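PDB 6F72: MtVAO615 from Myceliophthora thermophila, which is a secreted flavoprotein, probably an oxidoreductase of still unknown substrate, that binds FAD bicovalently and, once reduced, reacts rapidly with molecular oxygen. Local coordinates for residues A[127-132]-A[170-175]. Numbering follows the deposited sequence.
Sequences VVNVTG and SLWMHN. With NAG (2-acetamido-2-deoxy-beta-D-glucopyranose), chain D.
V128 is hydrogen-bonded through its backbone to both S170 and W172. V128 N donates to S170 O at 2.7 Å, and W172 N donates to V128 O. V130 N then donates to W172 O, a longer bond of 3.2 Å. The packing is tight on the V127 side. CG1 of V127 stands anti to the backbone N (chi1 174°) and presses on W172 CB at 3.4 Å. On the reverse face, the V128 and L171 side chains run alongside each other in the same direction, with V128 CB 4.1 Å from L171 CD2. Helix 133-146 covers that face: A139 touches both V128 and L171. The two strands are parallel neighbours in the small mixed sheet of the PCMH-type FAD-binding domain. Helix 133-146 and strand 150-153 lie between them in sequence. M173, next after W172, touches FAD; its bent chain brings SD to 4.0 Å from V130 CG2. Toward the glycan the two chains part and the contact loosens; N175 there is partly exposed. A water there donates to V130 O and W172 O and accepts from N175 N. N129 ND2 is bonded covalently to C1 of an N-linked NAG. N129 OD1 takes a weak hydrogen bond from N175 ND2 (2.8 Å, N-H...O 129°). The two amide planes are 57° apart. N175 ND2 also sits 3.3 Å above the W172 ring plane, offset toward the rim. At the ring edge, W172 CZ3 meets the acetamide methyl C8 of NAG at 3.9 Å.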
loop_
_atom_site.group_PDB
_atom_site.type_symbol
_atom_site.label_atom_id
_atom_site.label_comp_id
_atom_site.label_asym_id
_atom_site.label_seq_id
_atom_site.Cartn_x
_atom_site.Cartn_y
_atom_site.Cartn_z
ATOM N N VAL A 127 -7.174 20.756 -4.929
ATOM C CA VAL A 127 -5.941 19.966 -4.887
ATOM C C VAL A 127 -4.735 20.916 -4.925
ATOM O O VAL A 127 -4.580 21.697 -5.882
ATOM C CB VAL A 127 -5.887 18.972 -6.082
ATOM C CG1 VAL A 127 -4.554 18.238 -6.142
ATOM C CG2 VAL A 127 -7.057 17.986 -6.051
ATOM N N VAL A 128 -3.897 20.858 -3.887
ATOM C CA VAL A 128 -2.635 21.635 -3.853
ATOM C C VAL A 128 -1.552 20.842 -4.580
ATOM O O VAL A 128 -1.115 19.795 -4.091
ATOM C CB VAL A 128 -2.172 21.978 -2.418
ATOM C CG1 VAL A 128 -0.872 22.789 -2.446
ATOM C CG2 VAL A 128 -3.248 22.750 -1.679
ATOM N N ASN A 129 -1.138 21.335 -5.747
ATOM C CA ASN A 129 -0.103 20.689 -6.541
ATOM C C ASN A 129 1.254 21.090 -5.950
ATOM O O ASN A 129 1.903 22.032 -6.424
ATOM C CB ASN A 129 -0.261 21.065 -8.021
ATOM C CG ASN A 129 0.833 20.497 -8.913
ATOM O OD1 ASN A 129 1.660 19.673 -8.492
ATOM N ND2 ASN A 129 0.832 20.946 -10.173
ATOM N N VAL A 130 1.669 20.346 -4.912
ATOM C CA VAL A 130 2.801 20.721 -4.049
ATOM C C VAL A 130 4.133 20.693 -4.799
ATOM O O VAL A 130 4.467 19.715 -5.474
ATOM C CB VAL A 130 2.858 19.856 -2.759
ATOM C CG1 VAL A 130 4.112 20.150 -1.932
ATOM C CG2 VAL A 130 1.610 20.066 -1.904
ATOM N N THR A 131 4.876 21.794 -4.686
ATOM C CA THR A 131 6.186 21.896 -5.314
ATOM C C THR A 131 7.314 21.910 -4.274
ATOM O O THR A 131 8.476 21.784 -4.646
ATOM C CB THR A 131 6.307 23.142 -6.202
ATOM O OG1 THR A 131 6.106 24.312 -5.402
ATOM C CG2 THR A 131 5.297 23.114 -7.326
ATOM N N GLY A 132 6.962 22.049 -2.991
ATOM C CA GLY A 132 7.930 22.110 -1.884
ATOM C C GLY A 132 7.235 22.461 -0.578
ATOM O O GLY A 132 5.999 22.521 -0.515
ATOM N N SER A 170 -6.702 18.918 -0.652
ATOM C CA SER A 170 -5.754 17.806 -0.712
ATOM C C SER A 170 -4.334 18.274 -0.997
ATOM O O SER A 170 -4.106 19.072 -1.906
ATOM C CB SER A 170 -6.183 16.768 -1.756
ATOM O OG SER A 170 -5.151 15.820 -2.010
ATOM N N LEU A 171 -3.385 17.764 -0.211
ATOM C CA LEU A 171 -1.973 18.003 -0.459
ATOM C C LEU A 171 -1.509 16.902 -1.378
ATOM O O LEU A 171 -1.380 15.739 -0.980
ATOM C CB LEU A 171 -1.170 18.046 0.843
ATOM C CG LEU A 171 -1.696 19.042 1.878
ATOM C CD1 LEU A 171 -1.037 18.844 3.228
ATOM C CD2 LEU A 171 -1.536 20.474 1.379
ATOM N N TRP A 172 -1.307 17.279 -2.632
ATOM C CA TRP A 172 -1.011 16.317 -3.673
ATOM C C TRP A 172 0.488 16.282 -3.860
ATOM O O TRP A 172 1.067 17.236 -4.359
ATOM C CB TRP A 172 -1.757 16.683 -4.969
ATOM C CG TRP A 172 -1.610 15.717 -6.107
ATOM C CD1 TRP A 172 -1.637 14.358 -6.033
ATOM C CD2 TRP A 172 -1.469 16.036 -7.501
ATOM N NE1 TRP A 172 -1.499 13.802 -7.280
ATOM C CE2 TRP A 172 -1.402 14.806 -8.206
ATOM C CE3 TRP A 172 -1.387 17.240 -8.224
ATOM C CZ2 TRP A 172 -1.252 14.738 -9.604
ATOM C CZ3 TRP A 172 -1.238 17.173 -9.625
ATOM C CH2 TRP A 172 -1.168 15.921 -10.292
ATOM N N MET A 173 1.086 15.161 -3.470
ATOM C CA MET A 173 2.536 14.998 -3.323
ATOM C C MET A 173 3.182 14.308 -4.509
ATOM O O MET A 173 4.414 14.180 -4.554
ATOM C CB MET A 173 2.851 14.155 -2.060
ATOM C CG MET A 173 2.076 14.563 -0.821
ATOM S SD MET A 173 2.191 16.330 -0.455
ATOM C CE MET A 173 3.874 16.382 0.125
ATOM N N HIS A 174 2.347 13.878 -5.452
ATOM C CA HIS A 174 2.728 13.072 -6.623
ATOM C C HIS A 174 3.917 13.573 -7.438
ATOM O O HIS A 174 4.669 12.769 -7.998
ATOM C CB HIS A 174 1.503 12.920 -7.549
ATOM C CG HIS A 174 1.777 12.204 -8.837
ATOM N ND1 HIS A 174 2.301 10.929 -8.889
ATOM C CD2 HIS A 174 1.572 12.577 -10.122
ATOM C CE1 HIS A 174 2.430 10.558 -10.151
ATOM N NE2 HIS A 174 1.986 11.537 -10.919
ATOM N N ASN A 175 4.080 14.894 -7.495
ATOM C CA ASN A 175 5.049 15.510 -8.390
ATOM C C ASN A 175 6.382 15.841 -7.723
ATOM O O ASN A 175 7.245 16.425 -8.354
ATOM C CB ASN A 175 4.456 16.754 -9.023
ATOM C CG ASN A 175 3.222 16.455 -9.821
ATOM O OD1 ASN A 175 3.269 15.696 -10.788
ATOM N ND2 ASN A 175 2.102 17.034 -9.406
HETATM C C1 NAG D . 1.783 20.571 -11.188
HETATM C C2 NAG D . 1.402 20.436 -12.672
HETATM C C3 NAG D . 2.624 20.021 -13.495
HETATM C C4 NAG D . 3.800 20.992 -13.307
HETATM C C5 NAG D . 4.115 21.067 -11.808
HETATM C C6 NAG D . 5.249 22.040 -11.478
HETATM C C7 NAG D . -0.975 19.795 -12.931
HETATM C C8 NAG D . -1.896 18.639 -13.193
HETATM N N2 NAG D . 0.324 19.482 -12.902
HETATM O O3 NAG D . 2.275 19.905 -14.880
HETATM O O4 NAG D . 4.954 20.495 -13.999
HETATM O O5 NAG D . 2.939 21.429 -11.057
HETATM O O6 NAG D . 4.774 23.393 -11.492
HETATM O O7 NAG D . -1.406 20.925 -12.747
HETATM O O HOH W 1 3.118 17.379 -6.064
#